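Local structure of trigger factor (Thermotoga maritima, 2NSA) at residues E31-K36 with D157-E162; V41-S46 with R94-E99; K105-N110 with K152-D157; E120-W125 with D130-L135. The protein probably keeps newly made proteins in an open conformation as a chaperone and isomerises peptidyl-prolyl bonds, its C-terminal chaperone domain being the part in this chain. All blocks are in the same frame, centred on the assembly; numbering follows the deposited sequence.

Contact 1: residues E31-K36 with D157-E162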
loop_
_atom_site.group_PDB
_atom_site.type_symbol
_atom_site.label_atom_id
_atom_site.label_comp_id
_atom_site.label_asym_id
_atom_site.label_seq_id
_atom_site.Cartn_x
_atom_site.Cartn_y
_atom_site.Cartn_z
ATOM N N GLU A 31 -2.211 8.774 0.613
ATOM C CA GLU A 31 -3.409 8.230 -0.013
ATOM C C GLU A 31 -3.482 8.543 -1.508
ATOM O O GLU A 31 -3.639 7.637 -2.325
ATOM C CB GLU A 31 -4.655 8.769 0.695
ATOM C CG GLU A 31 -5.935 8.023 0.369
ATOM C CD GLU A 31 -7.134 8.561 1.132
ATOM O OE1 GLU A 31 -7.029 8.725 2.367
ATOM O OE2 GLU A 31 -8.184 8.813 0.501
ATOM N N GLN A 32 -3.365 9.817 -1.873
ATOM C CA GLN A 32 -3.435 10.191 -3.283
ATOM C C GLN A 32 -2.240 9.647 -4.057
ATOM O O GLN A 32 -2.363 9.279 -5.226
ATOM C CB GLN A 32 -3.510 11.715 -3.438
ATOM C CG GLN A 32 -3.684 12.172 -4.883
ATOM C CD GLN A 32 -4.082 13.634 -5.002
ATOM O OE1 GLN A 32 -3.380 14.525 -4.522
ATOM N NE2 GLN A 32 -5.218 13.886 -5.648
ATOM N N LEU A 33 -1.085 9.598 -3.404
ATOM C CA LEU A 33 0.118 9.083 -4.044
ATOM C C LEU A 33 -0.093 7.615 -4.403
ATOM O O LEU A 33 0.154 7.201 -5.536
ATOM C CB LEU A 33 1.319 9.227 -3.107
ATOM C CG LEU A 33 2.657 8.704 -3.631
ATOM C CD1 LEU A 33 2.986 9.348 -4.966
ATOM C CD2 LEU A 33 3.739 8.996 -2.602
ATOM N N LEU A 34 -0.566 6.836 -3.435
ATOM C CA LEU A 34 -0.817 5.414 -3.648
ATOM C C LEU A 34 -1.873 5.172 -4.718
ATOM O O LEU A 34 -1.775 4.232 -5.505
ATOM C CB LEU A 34 -1.272 4.749 -2.345
ATOM C CG LEU A 34 -0.225 4.499 -1.265
ATOM C CD1 LEU A 34 -0.902 3.942 -0.023
ATOM C CD2 LEU A 34 0.833 3.532 -1.784
ATOM N N GLU A 35 -2.889 6.023 -4.740
ATOM C CA GLU A 35 -3.965 5.885 -5.706
ATOM C C GLU A 35 -3.519 6.117 -7.144
ATOM O O GLU A 35 -4.028 5.482 -8.068
ATOM C CB GLU A 35 -5.096 6.854 -5.358
ATOM C CG GLU A 35 -6.272 6.798 -6.310
ATOM C CD GLU A 35 -7.387 7.745 -5.911
ATOM O OE1 GLU A 35 -8.419 7.774 -6.614
ATOM O OE2 GLU A 35 -7.232 8.457 -4.894
ATOM N N LYS A 36 -2.557 7.012 -7.336
ATOM C CA LYS A 36 -2.087 7.330 -8.679
ATOM C C LYS A 36 -0.898 6.509 -9.166
ATOM O O LYS A 36 -0.695 6.366 -10.371
ATOM C CB LYS A 36 -1.747 8.821 -8.767
ATOM C CG LYS A 36 -2.944 9.741 -8.585
ATOM C CD LYS A 36 -4.007 9.482 -9.643
ATOM C CE LYS A 36 -5.169 10.455 -9.511
ATOM N NZ LYS A 36 -6.220 10.217 -10.536
ATOM N N ASP A 157 7.009 8.138 1.945
ATOM C CA ASP A 157 7.433 9.358 2.637
ATOM C C ASP A 157 8.506 10.099 1.843
ATOM O O ASP A 157 8.458 11.324 1.718
ATOM C CB ASP A 157 7.943 9.032 4.040
ATOM C CG ASP A 157 6.815 8.709 5.013
ATOM O OD1 ASP A 157 5.638 8.846 4.628
ATOM O OD2 ASP A 157 7.108 8.327 6.162
ATOM N N LEU A 158 9.474 9.361 1.307
ATOM C CA LEU A 158 10.534 9.985 0.517
ATOM C C LEU A 158 9.965 10.683 -0.714
ATOM O O LEU A 158 10.372 11.798 -1.049
ATOM C CB LEU A 158 11.568 8.943 0.085
ATOM C CG LEU A 158 12.557 8.477 1.152
ATOM C CD1 LEU A 158 13.305 7.244 0.656
ATOM C CD2 LEU A 158 13.538 9.606 1.467
ATOM N N LEU A 159 9.033 10.034 -1.404
ATOM C CA LEU A 159 8.447 10.654 -2.582
ATOM C C LEU A 159 7.708 11.936 -2.210
ATOM O O LEU A 159 7.866 12.961 -2.870
ATOM C CB LEU A 159 7.490 9.689 -3.291
ATOM C CG LEU A 159 8.128 8.446 -3.914
ATOM C CD1 LEU A 159 7.026 7.556 -4.481
ATOM C CD2 LEU A 159 9.116 8.840 -5.008
ATOM N N LEU A 160 6.909 11.883 -1.149
ATOM C CA LEU A 160 6.163 13.065 -0.729
ATOM C C LEU A 160 7.093 14.213 -0.367
ATOM O O LEU A 160 6.792 15.377 -0.643
ATOM C CB LEU A 160 5.274 12.736 0.467
ATOM C CG LEU A 160 4.159 11.722 0.224
ATOM C CD1 LEU A 160 3.414 11.493 1.522
ATOM C CD2 LEU A 160 3.214 12.233 -0.863
ATOM N N GLN A 161 8.218 13.884 0.259
ATOM C CA GLN A 161 9.185 14.899 0.661
ATOM C C GLN A 161 9.969 15.456 -0.527
ATOM O O GLN A 161 10.725 16.419 -0.384
ATOM C CB GLN A 161 10.127 14.323 1.725
ATOM C CG GLN A 161 9.453 14.202 3.093
ATOM C CD GLN A 161 10.153 13.246 4.042
ATOM O OE1 GLN A 161 11.346 12.978 3.908
ATOM N NE2 GLN A 161 9.412 12.740 5.024
ATOM N N GLU A 162 9.777 14.858 -1.699
ATOM C CA GLU A 162 10.456 15.320 -2.907
ATOM C C GLU A 162 9.560 16.256 -3.716
ATOM O O GLU A 162 10.001 16.851 -4.699
ATOM C CB GLU A 162 10.872 14.135 -3.785
ATOM C CG GLU A 162 11.858 13.184 -3.134
ATOM C CD GLU A 162 12.203 12.007 -4.029
ATOM O OE1 GLU A 162 11.294 11.480 -4.700
ATOM O OE2 GLU A 162 13.381 11.604 -4.051
#
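L33 on helix 25-36 and L160 near the end of helix 140-160 are the closest backbone pair, with their CA atoms 8.0 Å apart. No hydrogen bond crosses the contact. It is made by three leucines. L33 points at the other helix and touches it with one methyl, CD2. Its CG lies trans to the backbone N (chi1 179°), which carries the branch outward from the helix. L33 CD2 lies 3.7 Å from L160 CD2. The same methyl is 3.9 Å from L159 CB and 4.1 Å from L159 CD1. The L33 methyl is therefore held by both neighbours, not by one alone. The side chains of L33 and L159 cross at about a right angle, while L160 meets L33 at a slant. L33 also touches L9 and L13 of the N-terminal part, and L156 one turn back on helix 140-160. L159 reaches on to L6 and L101. Nearby, D157 OD1 forms a salt bridge with R30 NE. L33 and L159 are buried. The arrangement is that of an all-helical domain core, in which leucines from helices far apart in sequence pack together. Here they join an early helix of the C-terminal domain to its last one.

Contact 2: residues V41-S46 with R94-E99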
loop_
_atom_site.group_PDB
_atom_site.type_symbol
_atom_site.label_atom_id
_atom_site.label_comp_id
_atom_site.label_asym_id
_atom_site.label_seq_id
_atom_site.Cartn_x
_atom_site.Cartn_y
_atom_site.Cartn_z
ATOM N N VAL A 41 2.953 2.379 -14.491
ATOM C CA VAL A 41 3.576 1.089 -14.745
ATOM C C VAL A 41 2.639 0.168 -15.515
ATOM O O VAL A 41 1.420 0.304 -15.441
ATOM C CB VAL A 41 4.004 0.398 -13.424
ATOM C CG1 VAL A 41 2.782 -0.007 -12.623
ATOM C CG2 VAL A 41 4.882 -0.805 -13.724
ATOM N N GLU A 42 3.223 -0.758 -16.267
ATOM C CA GLU A 42 2.453 -1.715 -17.043
ATOM C C GLU A 42 2.784 -3.127 -16.578
ATOM O O GLU A 42 3.950 -3.468 -16.371
ATOM C CB GLU A 42 2.773 -1.579 -18.534
ATOM C CG GLU A 42 4.249 -1.749 -18.862
ATOM C CD GLU A 42 4.509 -1.856 -20.352
ATOM O OE1 GLU A 42 4.031 -2.835 -20.967
ATOM O OE2 GLU A 42 5.188 -0.963 -20.903
ATOM N N ILE A 43 1.747 -3.940 -16.411
ATOM C CA ILE A 43 1.898 -5.324 -15.977
ATOM C C ILE A 43 1.307 -6.231 -17.050
ATOM O O ILE A 43 0.185 -6.013 -17.507
ATOM C CB ILE A 43 1.124 -5.600 -14.663
ATOM C CG1 ILE A 43 1.654 -4.719 -13.530
ATOM C CG2 ILE A 43 1.226 -7.080 -14.302
ATOM C CD1 ILE A 43 2.986 -5.160 -12.963
ATOM N N GLU A 44 2.064 -7.245 -17.450
ATOM C CA GLU A 44 1.590 -8.191 -18.450
ATOM C C GLU A 44 1.224 -9.492 -17.735
ATOM O O GLU A 44 2.071 -10.356 -17.526
ATOM C CB GLU A 44 2.680 -8.429 -19.502
ATOM C CG GLU A 44 4.045 -8.796 -18.935
ATOM C CD GLU A 44 5.146 -8.760 -19.988
ATOM O OE1 GLU A 44 4.837 -8.946 -21.186
ATOM O OE2 GLU A 44 6.322 -8.550 -19.615
ATOM N N ILE A 45 -0.043 -9.617 -17.352
ATOM C CA ILE A 45 -0.525 -10.798 -16.641
ATOM C C ILE A 45 -1.829 -11.298 -17.273
ATOM O O ILE A 45 -2.600 -10.511 -17.823
ATOM C CB ILE A 45 -0.740 -10.468 -15.135
ATOM C CG1 ILE A 45 -0.832 -11.751 -14.317
ATOM C CG2 ILE A 45 -1.994 -9.630 -14.946
ATOM C CD1 ILE A 45 -0.752 -11.509 -12.817
ATOM N N SER A 46 -2.074 -12.603 -17.198
ATOM C CA SER A 46 -3.278 -13.177 -17.798
ATOM C C SER A 46 -4.551 -12.808 -17.053
ATOM O O SER A 46 -4.537 -12.583 -15.839
ATOM C CB SER A 46 -3.171 -14.706 -17.866
ATOM O OG SER A 46 -3.385 -15.308 -16.594
ATOM N N ARG A 94 0.898 -1.289 -8.129
ATOM C CA ARG A 94 1.390 -0.448 -7.052
ATOM C C ARG A 94 2.567 -1.097 -6.336
ATOM O O ARG A 94 3.591 -0.449 -6.086
ATOM C CB ARG A 94 0.268 -0.165 -6.048
ATOM C CG ARG A 94 0.559 1.001 -5.121
ATOM C CD ARG A 94 -0.601 1.303 -4.176
ATOM N NE ARG A 94 -1.853 1.581 -4.873
ATOM C CZ ARG A 94 -2.835 0.698 -5.027
ATOM N NH1 ARG A 94 -2.707 -0.525 -4.535
ATOM N NH2 ARG A 94 -3.955 1.042 -5.657
ATOM N N ASP A 95 2.433 -2.374 -5.994
ATOM C CA ASP A 95 3.523 -3.042 -5.301
ATOM C C ASP A 95 4.782 -3.130 -6.162
ATOM O O ASP A 95 5.891 -3.005 -5.648
ATOM C CB ASP A 95 3.085 -4.420 -4.799
ATOM C CG ASP A 95 2.078 -4.324 -3.661
ATOM O OD1 ASP A 95 1.917 -3.219 -3.103
ATOM O OD2 ASP A 95 1.453 -5.355 -3.318
ATOM N N ARG A 96 4.624 -3.334 -7.467
ATOM C CA ARG A 96 5.787 -3.385 -8.347
ATOM C C ARG A 96 6.475 -2.011 -8.363
ATOM O O ARG A 96 7.707 -1.920 -8.249
ATOM C CB ARG A 96 5.370 -3.770 -9.768
ATOM C CG ARG A 96 6.485 -3.612 -10.805
ATOM C CD ARG A 96 7.675 -4.511 -10.532
ATOM N NE ARG A 96 8.641 -4.401 -11.628
ATOM C CZ ARG A 96 9.904 -4.814 -11.575
ATOM N NH1 ARG A 96 10.381 -5.377 -10.472
ATOM N NH2 ARG A 96 10.694 -4.653 -12.628
ATOM N N VAL A 97 5.689 -0.945 -8.500
ATOM C CA VAL A 97 6.247 0.414 -8.527
ATOM C C VAL A 97 7.000 0.726 -7.234
ATOM O O VAL A 97 8.106 1.282 -7.260
ATOM C CB VAL A 97 5.141 1.484 -8.727
ATOM C CG1 VAL A 97 5.750 2.888 -8.662
ATOM C CG2 VAL A 97 4.462 1.274 -10.061
ATOM N N ILE A 98 6.408 0.357 -6.103
ATOM C CA ILE A 98 7.026 0.615 -4.804
ATOM C C ILE A 98 8.326 -0.159 -4.653
ATOM O O ILE A 98 9.348 0.387 -4.202
ATOM C CB ILE A 98 6.048 0.262 -3.653
ATOM C CG1 ILE A 98 4.904 1.279 -3.647
ATOM C CG2 ILE A 98 6.770 0.269 -2.308
ATOM C CD1 ILE A 98 3.675 0.842 -2.892
ATOM N N GLU A 99 8.297 -1.425 -5.052
ATOM C CA GLU A 99 9.488 -2.268 -4.953
ATOM C C GLU A 99 10.614 -1.712 -5.828
ATOM O O GLU A 99 11.769 -1.624 -5.390
ATOM C CB GLU A 99 9.153 -3.710 -5.352
ATOM C CG GLU A 99 10.235 -4.697 -4.960
ATOM C CD GLU A 99 9.752 -6.138 -4.992
ATOM O OE1 GLU A 99 9.026 -6.560 -4.057
ATOM O OE2 GLU A 99 10.096 -6.841 -5.957
#
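V41 and V97 carry this contact, and their side chains slide past each other in opposite directions. V41 points toward helix 77-105, and V41 CG1 lies 3.3 Å from V97 CG2. This is tighter than usual for two carbons, so the closeness of this pair is doubtful. V41 CB is also near, 3.5 Å from V97 CG2. One methyl of V97 thus sits against both the branch point and one branch of V41. The first torsion of V41 explains this: CG1 stands between the backbone N and the carbonyl carbon (chi1 68°). The other branch, CG2, is turned toward R96 and lies 4.4 Å from R96 CG. I43 joins from further along the loop, with I43 CD1 4.2 Å from R96 CB. R96 therefore meets the loop with its aliphatic base. Its guanidinium extends beyond the two residues, and R96 is exposed. No hydrogen bond links the two segments.

The loop 41-46 is extended here. V41 points to the helix and I43 reaches it with CD1, while the side chains of E42 and E44 project from the other side. V41 and I43 also touch K93. L37 and I40, earlier in the same loop, also touch V97. On the same helix, R94 NE donates to L34 O and R94 NH1 pairs with D91 OD1. S46 is the N-cap of helix 47-64. The whole is an extended interhelical connection laid against a long helix, here on the way from helix 25-36 to helix 47-64 in a fully helical domain.

Contact 3: residues K105-N110 with K152-D157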
loop_
_atom_site.group_PDB
_atom_site.type_symbol
_atom_site.label_atom_id
_atom_site.label_comp_id
_atom_site.label_asym_id
_atom_site.label_seq_id
_atom_site.Cartn_x
_atom_site.Cartn_y
_atom_site.Cartn_z
ATOM N N LYS A 105 16.119 3.785 -5.207
ATOM C CA LYS A 105 16.524 4.740 -4.180
ATOM C C LYS A 105 17.484 4.189 -3.134
ATOM O O LYS A 105 17.936 4.931 -2.257
ATOM C CB LYS A 105 15.287 5.295 -3.478
ATOM C CG LYS A 105 14.456 6.199 -4.361
ATOM C CD LYS A 105 13.279 6.752 -3.596
ATOM C CE LYS A 105 12.729 7.974 -4.292
ATOM N NZ LYS A 105 13.789 9.018 -4.400
ATOM N N GLY A 106 17.791 2.900 -3.218
ATOM C CA GLY A 106 18.701 2.294 -2.259
ATOM C C GLY A 106 18.098 2.150 -0.875
ATOM O O GLY A 106 18.804 2.200 0.130
ATOM N N ILE A 107 16.783 1.961 -0.819
ATOM C CA ILE A 107 16.075 1.815 0.446
ATOM C C ILE A 107 15.898 0.337 0.790
ATOM O O ILE A 107 15.595 -0.481 -0.084
ATOM C CB ILE A 107 14.684 2.484 0.371
ATOM C CG1 ILE A 107 14.834 3.947 -0.058
ATOM C CG2 ILE A 107 13.977 2.384 1.726
ATOM C CD1 ILE A 107 15.786 4.747 0.820
ATOM N N SER A 108 16.088 0.007 2.066
ATOM C CA SER A 108 15.959 -1.367 2.543
ATOM C C SER A 108 15.457 -1.359 3.987
ATOM O O SER A 108 15.189 -0.297 4.544
ATOM C CB SER A 108 17.319 -2.066 2.467
ATOM O OG SER A 108 17.196 -3.462 2.675
ATOM N N VAL A 109 15.321 -2.538 4.587
ATOM C CA VAL A 109 14.868 -2.645 5.972
ATOM C C VAL A 109 15.771 -3.610 6.739
ATOM O O VAL A 109 16.044 -4.710 6.264
ATOM C CB VAL A 109 13.410 -3.170 6.059
ATOM C CG1 VAL A 109 12.971 -3.257 7.519
ATOM C CG2 VAL A 109 12.473 -2.251 5.287
ATOM N N ASN A 110 16.246 -3.205 7.914
ATOM C CA ASN A 110 17.102 -4.093 8.702
ATOM C C ASN A 110 16.367 -4.658 9.919
ATOM O O ASN A 110 15.218 -4.304 10.179
ATOM C CB ASN A 110 18.389 -3.372 9.138
ATOM C CG ASN A 110 18.118 -2.103 9.921
ATOM O OD1 ASN A 110 17.304 -2.090 10.837
ATOM N ND2 ASN A 110 18.816 -1.031 9.568
ATOM N N LYS A 152 7.537 0.172 2.262
ATOM C CA LYS A 152 6.532 0.944 1.548
ATOM C C LYS A 152 6.349 2.317 2.180
ATOM O O LYS A 152 6.286 3.324 1.472
ATOM C CB LYS A 152 5.214 0.170 1.555
ATOM C CG LYS A 152 4.038 0.892 0.948
ATOM C CD LYS A 152 2.844 -0.053 0.908
ATOM C CE LYS A 152 1.641 0.576 0.260
ATOM N NZ LYS A 152 0.467 -0.337 0.376
ATOM N N ARG A 153 6.281 2.366 3.508
ATOM C CA ARG A 153 6.118 3.646 4.190
ATOM C C ARG A 153 7.305 4.563 3.917
ATOM O O ARG A 153 7.128 5.758 3.681
ATOM C CB ARG A 153 5.959 3.456 5.706
ATOM C CG ARG A 153 5.786 4.771 6.466
ATOM C CD ARG A 153 4.621 5.599 5.917
ATOM N NE ARG A 153 3.309 5.066 6.276
ATOM C CZ ARG A 153 2.803 5.076 7.507
ATOM N NH1 ARG A 153 3.498 5.592 8.513
ATOM N NH2 ARG A 153 1.591 4.579 7.729
ATOM N N LYS A 154 8.511 4.008 3.932
ATOM C CA LYS A 154 9.692 4.822 3.685
ATOM C C LYS A 154 9.715 5.351 2.254
ATOM O O LYS A 154 10.045 6.512 2.024
ATOM C CB LYS A 154 10.955 4.016 4.000
ATOM C CG LYS A 154 11.077 3.746 5.494
ATOM C CD LYS A 154 11.975 2.575 5.828
ATOM C CE LYS A 154 13.396 2.832 5.413
ATOM N NZ LYS A 154 14.308 1.805 5.988
ATOM N N VAL A 155 9.344 4.512 1.294
ATOM C CA VAL A 155 9.328 4.949 -0.093
ATOM C C VAL A 155 8.286 6.046 -0.295
ATOM O O VAL A 155 8.569 7.067 -0.923
ATOM C CB VAL A 155 9.054 3.766 -1.052
ATOM C CG1 VAL A 155 8.852 4.273 -2.480
ATOM C CG2 VAL A 155 10.228 2.795 -1.010
ATOM N N LEU A 156 7.085 5.853 0.244
ATOM C CA LEU A 156 6.049 6.872 0.091
ATOM C C LEU A 156 6.464 8.198 0.732
ATOM O O LEU A 156 6.297 9.260 0.128
ATOM C CB LEU A 156 4.732 6.397 0.704
ATOM C CG LEU A 156 4.137 5.161 0.023
ATOM C CD1 LEU A 156 2.932 4.709 0.834
ATOM C CD2 LEU A 156 3.744 5.466 -1.417
ATOM N N ASP A 157 7.009 8.138 1.945
ATOM C CA ASP A 157 7.433 9.358 2.637
ATOM C C ASP A 157 8.506 10.099 1.843
ATOM O O ASP A 157 8.458 11.324 1.718
ATOM C CB ASP A 157 7.943 9.032 4.040
ATOM C CG ASP A 157 6.815 8.709 5.013
ATOM O OD1 ASP A 157 5.638 8.846 4.628
ATOM O OD2 ASP A 157 7.108 8.327 6.162
#
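K154 reaches from helix 140-160 to the loop after helix 77-105, where I107 and S108 receive it. The nearest backbone approach is I107 to V155, with CA atoms 7.5 Å apart. K154 CB starts beside the isoleucine, 4.1 Å from I107 CG2. CG and CD then carry the chain onward, and it bends at chi3 (64°). The bend brings CE back over the same methyl, 3.8 Å from I107 CG2. CE is also 3.7 Å from S108 O. At the tip, NZ donates a hydrogen bond of 2.7 Å to S108 O. The ammonium meets the carbonyl almost end-on, with a C=O...N angle of 171°. NZ has a second partner in E113 OE2, a salt bridge to helix 111-125. N110 OD1 caps that helix by accepting from E113 N. Cut back to an alanine here, the side chain would probably leave S108 O and the E113 carboxylate without this donor and one side of I107 uncovered. A lysine tip shared by a neutral carbonyl and a carboxylate is consistent with a charged ammonium. Its aliphatic part packs on I107 while its end ties the loop and the start of helix 111-125 to helix 140-160.

Contact 4: residues E120-W125 with D130-L135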
loop_
_atom_site.group_PDB
_atom_site.type_symbol
_atom_site.label_atom_id
_atom_site.label_comp_id
_atom_site.label_asym_id
_atom_site.label_seq_id
_atom_site.Cartn_x
_atom_site.Cartn_y
_atom_site.Cartn_z
ATOM N N GLU A 120 6.385 -1.207 18.561
ATOM C CA GLU A 120 5.295 -0.246 18.442
ATOM C C GLU A 120 3.952 -0.916 18.188
ATOM O O GLU A 120 2.915 -0.413 18.614
ATOM C CB GLU A 120 5.594 0.747 17.322
ATOM C CG GLU A 120 6.921 1.452 17.497
ATOM C CD GLU A 120 7.172 2.488 16.428
ATOM O OE1 GLU A 120 7.169 2.121 15.232
ATOM O OE2 GLU A 120 7.374 3.670 16.783
ATOM N N LEU A 121 3.963 -2.047 17.490
ATOM C CA LEU A 121 2.720 -2.758 17.210
ATOM C C LEU A 121 2.215 -3.551 18.404
ATOM O O LEU A 121 1.019 -3.802 18.526
ATOM C CB LEU A 121 2.905 -3.719 16.039
ATOM C CG LEU A 121 2.935 -3.100 14.640
ATOM C CD1 LEU A 121 3.413 -4.140 13.635
ATOM C CD2 LEU A 121 1.549 -2.596 14.279
ATOM N N ALA A 122 3.131 -3.944 19.282
ATOM C CA ALA A 122 2.781 -4.750 20.446
ATOM C C ALA A 122 1.496 -4.366 21.178
ATOM O O ALA A 122 0.602 -5.200 21.340
ATOM C CB ALA A 122 3.949 -4.774 21.420
ATOM N N PRO A 123 1.383 -3.101 21.630
ATOM C CA PRO A 123 0.177 -2.670 22.345
ATOM C C PRO A 123 -1.110 -2.852 21.552
ATOM O O PRO A 123 -2.166 -3.131 22.121
ATOM C CB PRO A 123 0.477 -1.208 22.677
ATOM C CG PRO A 123 1.401 -0.791 21.581
ATOM C CD PRO A 123 2.313 -1.974 21.447
ATOM N N PHE A 124 -1.028 -2.699 20.237
ATOM C CA PHE A 124 -2.209 -2.871 19.407
ATOM C C PHE A 124 -2.550 -4.351 19.316
ATOM O O PHE A 124 -3.719 -4.729 19.261
ATOM C CB PHE A 124 -1.967 -2.318 18.005
ATOM C CG PHE A 124 -1.784 -0.835 17.965
ATOM C CD1 PHE A 124 -0.518 -0.271 18.060
ATOM C CD2 PHE A 124 -2.886 0.003 17.831
ATOM C CE1 PHE A 124 -0.349 1.110 18.021
ATOM C CE2 PHE A 124 -2.730 1.384 17.793
ATOM C CZ PHE A 124 -1.460 1.939 17.886
ATOM N N TRP A 125 -1.518 -5.185 19.299
ATOM C CA TRP A 125 -1.710 -6.622 19.220
ATOM C C TRP A 125 -2.153 -7.171 20.573
ATOM O O TRP A 125 -2.664 -8.286 20.660
ATOM C CB TRP A 125 -0.411 -7.303 18.773
ATOM C CG TRP A 125 -0.067 -7.071 17.323
ATOM C CD1 TRP A 125 -0.866 -6.505 16.367
ATOM C CD2 TRP A 125 1.139 -7.461 16.658
ATOM N NE1 TRP A 125 -0.230 -6.523 15.146
ATOM C CE2 TRP A 125 1.002 -7.105 15.297
ATOM C CE3 TRP A 125 2.327 -8.081 17.080
ATOM C CZ2 TRP A 125 2.004 -7.351 14.356
ATOM C CZ3 TRP A 125 3.324 -8.326 16.143
ATOM C CH2 TRP A 125 3.155 -7.960 14.795
ATOM N N ASP A 130 8.372 -7.770 23.880
ATOM C CA ASP A 130 9.239 -8.924 23.718
ATOM C C ASP A 130 8.516 -10.052 23.001
ATOM O O ASP A 130 9.113 -10.779 22.205
ATOM C CB ASP A 130 9.746 -9.406 25.075
ATOM C CG ASP A 130 10.867 -10.407 24.940
ATOM O OD1 ASP A 130 10.581 -11.577 24.611
ATOM O OD2 ASP A 130 12.039 -10.021 25.137
ATOM N N ARG A 131 7.224 -10.185 23.285
ATOM C CA ARG A 131 6.386 -11.206 22.671
ATOM C C ARG A 131 6.257 -10.898 21.181
ATOM O O ARG A 131 6.345 -11.788 20.335
ATOM C CB ARG A 131 5.000 -11.194 23.315
ATOM C CG ARG A 131 4.097 -12.328 22.885
ATOM C CD ARG A 131 4.568 -13.621 23.502
ATOM N NE ARG A 131 3.710 -14.752 23.171
ATOM C CZ ARG A 131 3.881 -15.972 23.668
ATOM N NH1 ARG A 131 4.874 -16.205 24.515
ATOM N NH2 ARG A 131 3.068 -16.958 23.317
ATOM N N ALA A 132 6.044 -9.622 20.868
ATOM C CA ALA A 132 5.899 -9.199 19.481
ATOM C C ALA A 132 7.181 -9.442 18.692
ATOM O O ALA A 132 7.138 -9.961 17.577
ATOM C CB ALA A 132 5.508 -7.721 19.415
ATOM N N LYS A 133 8.322 -9.066 19.264
ATOM C CA LYS A 133 9.593 -9.268 18.578
ATOM C C LYS A 133 9.909 -10.746 18.360
ATOM O O LYS A 133 10.545 -11.110 17.369
ATOM C CB LYS A 133 10.727 -8.584 19.347
ATOM C CG LYS A 133 10.714 -7.070 19.188
ATOM C CD LYS A 133 11.858 -6.402 19.924
ATOM C CE LYS A 133 11.683 -6.507 21.424
ATOM N NZ LYS A 133 12.771 -5.795 22.143
ATOM N N SER A 134 9.457 -11.596 19.277
ATOM C CA SER A 134 9.689 -13.034 19.159
ATOM C C SER A 134 8.823 -13.630 18.056
ATOM O O SER A 134 9.263 -14.516 17.321
ATOM C CB SER A 134 9.380 -13.739 20.483
ATOM O OG SER A 134 10.293 -13.345 21.486
ATOM N N LEU A 135 7.589 -13.147 17.947
ATOM C CA LEU A 135 6.673 -13.629 16.918
ATOM C C LEU A 135 7.228 -13.303 15.540
ATOM O O LEU A 135 7.193 -14.129 14.624
ATOM C CB LEU A 135 5.289 -12.989 17.085
ATOM C CG LEU A 135 4.238 -13.754 17.895
ATOM C CD1 LEU A 135 4.823 -14.218 19.219
ATOM C CD2 LEU A 135 3.024 -12.863 18.120
#
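Apolar contact comes first, and it centres on A122 and A132. Both point at the opposite helix, and their CA atoms are 5.5 Å apart. A122 CB meets A132 CB at 3.9 Å. Two methyls are all that lies between the backbones at this point, so the helices come very close. W125 adds its six-membered ring. W125 CE3 and W125 CZ3 each lie 4.0 Å from A132 CB, and the methyl comes to the ring at a slant. The ring is put there by its first torsion, with CG trans to the carbonyl carbon (chi1 -72°). Over one ring face lies L121 CB of its own helix, 3.9 Å above the plane and over its centre. L142 of helix 140-160 touches W125, and I127 touches A132.

The unit is a helix-loop-helix: helices 111-125 and 129-138 follow each other across a short connection. The first helix is kinked at P123, a residue with no N-H to give. The bond from F124 N to L121 O is weak.

No hydrogen bond crosses the contact. In the second helix, S134 OG donates to D130 O at 2.9 Å, tilted 27° from the carbonyl plane. The bond ties the hydroxyl back to the turn before. S134 N donates to the same oxygen at 3.1 Å, from the opposite face of its plane. R131 N bonds to S128 OG at the start of the helix.

One salt bridge, K133 NZ to E119 OE2, links helix 129-138 back to helix 111-125, where K133 also touches A118.

Of the four, contact 1 closes the longest loop, and the other three are nested inside it. Contact 2 closes before contact 3 opens, and contact 4 lies within the loop of contact 3. Contacts 1 and 3 share helix 140-160 and D157; their centres are about 12 Å apart. The salt bridge from K105 NZ to E162 OE2 also joins them. Contact 2 is about 17 Å from each by centres, touching both through I98. Contact 4 stands apart, about 32 Å from contact 2 by centres, on the opposite side of the chain's centre. L142 and L146 of helix 140-160 also touch residues of contact 4, so this helix spans from the cluster to the outlying helix pair of the C-terminal chaperone domain.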